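Local coordinates for histidinol dehydrogenase (Elizabethkingia anophelis NUHP1, PDB 6AN0) that catalyses the zinc-dependent, two-step oxidation of L-histidinol to L-histidine with NAD+, the last step of histidine biosynthesis, at the interface of chains A and B. Sequence-based numbering; all coordinates share one arbitrary frame. Chains: chain A/B, Histidinol dehydrogenase.

The interface of chains A and B. Residues chain A 404, 407, 411, 423, 426-427, 430; chain B 259, 359, 361-362.
A:Arg430 reaches from the C-terminal helix 421-435 of one histidinol dehydrogenase subunit to B:Asp259 in helix 253-264 of the other, a two-pronged salt bridge in a domain-swapped dimer typical of this family. The guanidinium meets the carboxylate end-on: A:Arg430 NH2 donates a nearly straight bond to the syn lone pair of B:Asp259 OD2, 2.7 Å away. A:Arg430 NH1 is 2.9 Å from B:Asp259 OD1, also on the syn side but out of the carboxylate plane. The two planes are turned 31° apart. A bend at chi2 (98°) carries the arginine head back along its own helix, where A:Arg430 NH1 also donates to the carbonyl A:Ala426 O at 2.9 Å, fixing the group's rotation. B:Cys359 CB covers one guanidinium face near its rim, 3.5 Å from A:Arg430 CZ.

B:Ser361 OG donates a hydrogen bond to A:His423 O at 2.9 Å, well to the side of the C=O direction and near the carbonyl plane. The short serine suits the close approach of helices 360-365 and 421-435. A:His423 is the zinc-binding histidine this family lends to the partner's active site, so this bond may help to position it.

Apolar packing completes the contact. A:Ile411 CD1 presses tip-on against B:Ala362 CA at 3.6 Å, and A:Ile407 CD1 touches the alanine methyl; long isoleucine arms suit so small a partner. B:Cys359 SG (chi1 58°) points toward A:Val427 CG2, 3.9 Å away, and more loosely toward A:Ile404 CD1.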
loop_
_atom_site.group_PDB
_atom_site.type_symbol
_atom_site.label_atom_id
_atom_site.label_comp_id
_atom_site.label_asym_id
_atom_site.label_seq_id
_atom_site.Cartn_x
_atom_site.Cartn_y
_atom_site.Cartn_z
ATOM N N ILE A 404 7.133 28.760 -15.043
ATOM C CA ILE A 404 7.625 27.987 -16.182
ATOM C C ILE A 404 8.861 28.648 -16.788
ATOM O O ILE A 404 9.755 27.960 -17.290
ATOM C CB ILE A 404 6.507 27.763 -17.226
ATOM C CG1 ILE A 404 6.914 26.687 -18.242
ATOM C CG2 ILE A 404 6.131 29.053 -17.950
ATOM C CD1 ILE A 404 7.211 25.327 -17.614
ATOM N N ILE A 407 11.737 27.081 -14.258
ATOM C CA ILE A 407 12.176 25.690 -14.376
ATOM C C ILE A 407 12.189 25.199 -15.817
ATOM O O ILE A 407 12.710 24.104 -16.083
ATOM C CB ILE A 407 11.301 24.750 -13.523
ATOM C CG1 ILE A 407 9.847 24.749 -14.004
ATOM C CG2 ILE A 407 11.386 25.147 -12.068
ATOM C CD1 ILE A 407 8.959 23.707 -13.281
ATOM N N ILE A 411 14.033 21.743 -17.635
ATOM C CA ILE A 411 13.209 20.646 -18.151
ATOM C C ILE A 411 13.578 20.331 -19.598
ATOM O O ILE A 411 13.734 19.164 -19.983
ATOM C CB ILE A 411 11.717 21.000 -18.027
ATOM C CG1 ILE A 411 11.327 21.179 -16.562
ATOM C CG2 ILE A 411 10.843 19.920 -18.709
ATOM C CD1 ILE A 411 10.017 21.896 -16.382
ATOM N N HIS A 423 8.150 16.214 -25.107
ATOM C CA HIS A 423 8.260 16.719 -23.740
ATOM C C HIS A 423 8.942 18.078 -23.721
ATOM O O HIS A 423 8.502 18.998 -23.021
ATOM C CB HIS A 423 9.034 15.727 -22.868
ATOM C CG HIS A 423 8.216 14.574 -22.378
ATOM N ND1 HIS A 423 7.759 13.575 -23.214
ATOM C CD2 HIS A 423 7.783 14.253 -21.134
ATOM C CE1 HIS A 423 7.084 12.687 -22.504
ATOM N NE2 HIS A 423 7.082 13.076 -21.241
ATOM N N ALA A 426 6.579 20.850 -25.274
ATOM C CA ALA A 426 5.476 21.313 -24.433
ATOM C C ALA A 426 5.904 22.465 -23.528
ATOM O O ALA A 426 5.084 23.332 -23.195
ATOM C CB ALA A 426 4.930 20.154 -23.594
ATOM N N VAL A 427 7.174 22.482 -23.116
ATOM C CA VAL A 427 7.728 23.640 -22.414
ATOM C C VAL A 427 8.002 24.779 -23.392
ATOM O O VAL A 427 7.636 25.935 -23.146
ATOM C CB VAL A 427 9.011 23.241 -21.653
ATOM C CG1 VAL A 427 9.699 24.488 -21.044
ATOM C CG2 VAL A 427 8.716 22.207 -20.584
ATOM N N ARG A 430 5.223 27.263 -24.285
ATOM C CA ARG A 430 4.904 28.233 -23.237
ATOM C C ARG A 430 5.933 29.360 -23.198
ATOM O O ARG A 430 5.571 30.541 -23.139
ATOM C CB ARG A 430 4.815 27.548 -21.870
ATOM C CG ARG A 430 3.420 27.080 -21.465
ATOM C CD ARG A 430 3.245 25.608 -21.759
ATOM N NE ARG A 430 2.022 25.029 -21.196
ATOM C CZ ARG A 430 1.578 23.816 -21.511
ATOM N NH1 ARG A 430 2.268 23.075 -22.370
ATOM N NH2 ARG A 430 0.459 23.330 -20.972
ATOM N N ASP B 259 0.760 19.099 -25.037
ATOM C CA ASP B 259 0.624 18.228 -23.870
ATOM C C ASP B 259 0.191 16.822 -24.276
ATOM O O ASP B 259 0.765 15.825 -23.812
ATOM C CB ASP B 259 -0.365 18.837 -22.875
ATOM C CG ASP B 259 0.162 20.133 -22.260
ATOM O OD1 ASP B 259 1.400 20.295 -22.212
ATOM O OD2 ASP B 259 -0.647 20.982 -21.822
ATOM N N CYS B 359 2.422 22.364 -17.413
ATOM C CA CYS B 359 2.501 21.259 -18.360
ATOM C C CYS B 359 2.910 19.973 -17.645
ATOM O O CYS B 359 3.502 19.986 -16.564
ATOM C CB CYS B 359 3.465 21.571 -19.512
ATOM S SG CYS B 359 5.165 21.944 -19.028
ATOM N N SER B 361 5.124 17.829 -18.605
ATOM C CA SER B 361 6.580 17.701 -18.607
ATOM C C SER B 361 7.202 18.259 -17.336
ATOM O O SER B 361 8.197 17.718 -16.842
ATOM C CB SER B 361 7.177 18.408 -19.828
ATOM O OG SER B 361 6.717 17.801 -21.012
ATOM N N ALA B 362 6.628 19.336 -16.780
ATOM C CA ALA B 362 7.181 19.901 -15.548
ATOM C C ALA B 362 7.059 18.924 -14.383
ATOM O O ALA B 362 7.993 18.774 -13.585
ATOM C CB ALA B 362 6.495 21.229 -15.212
#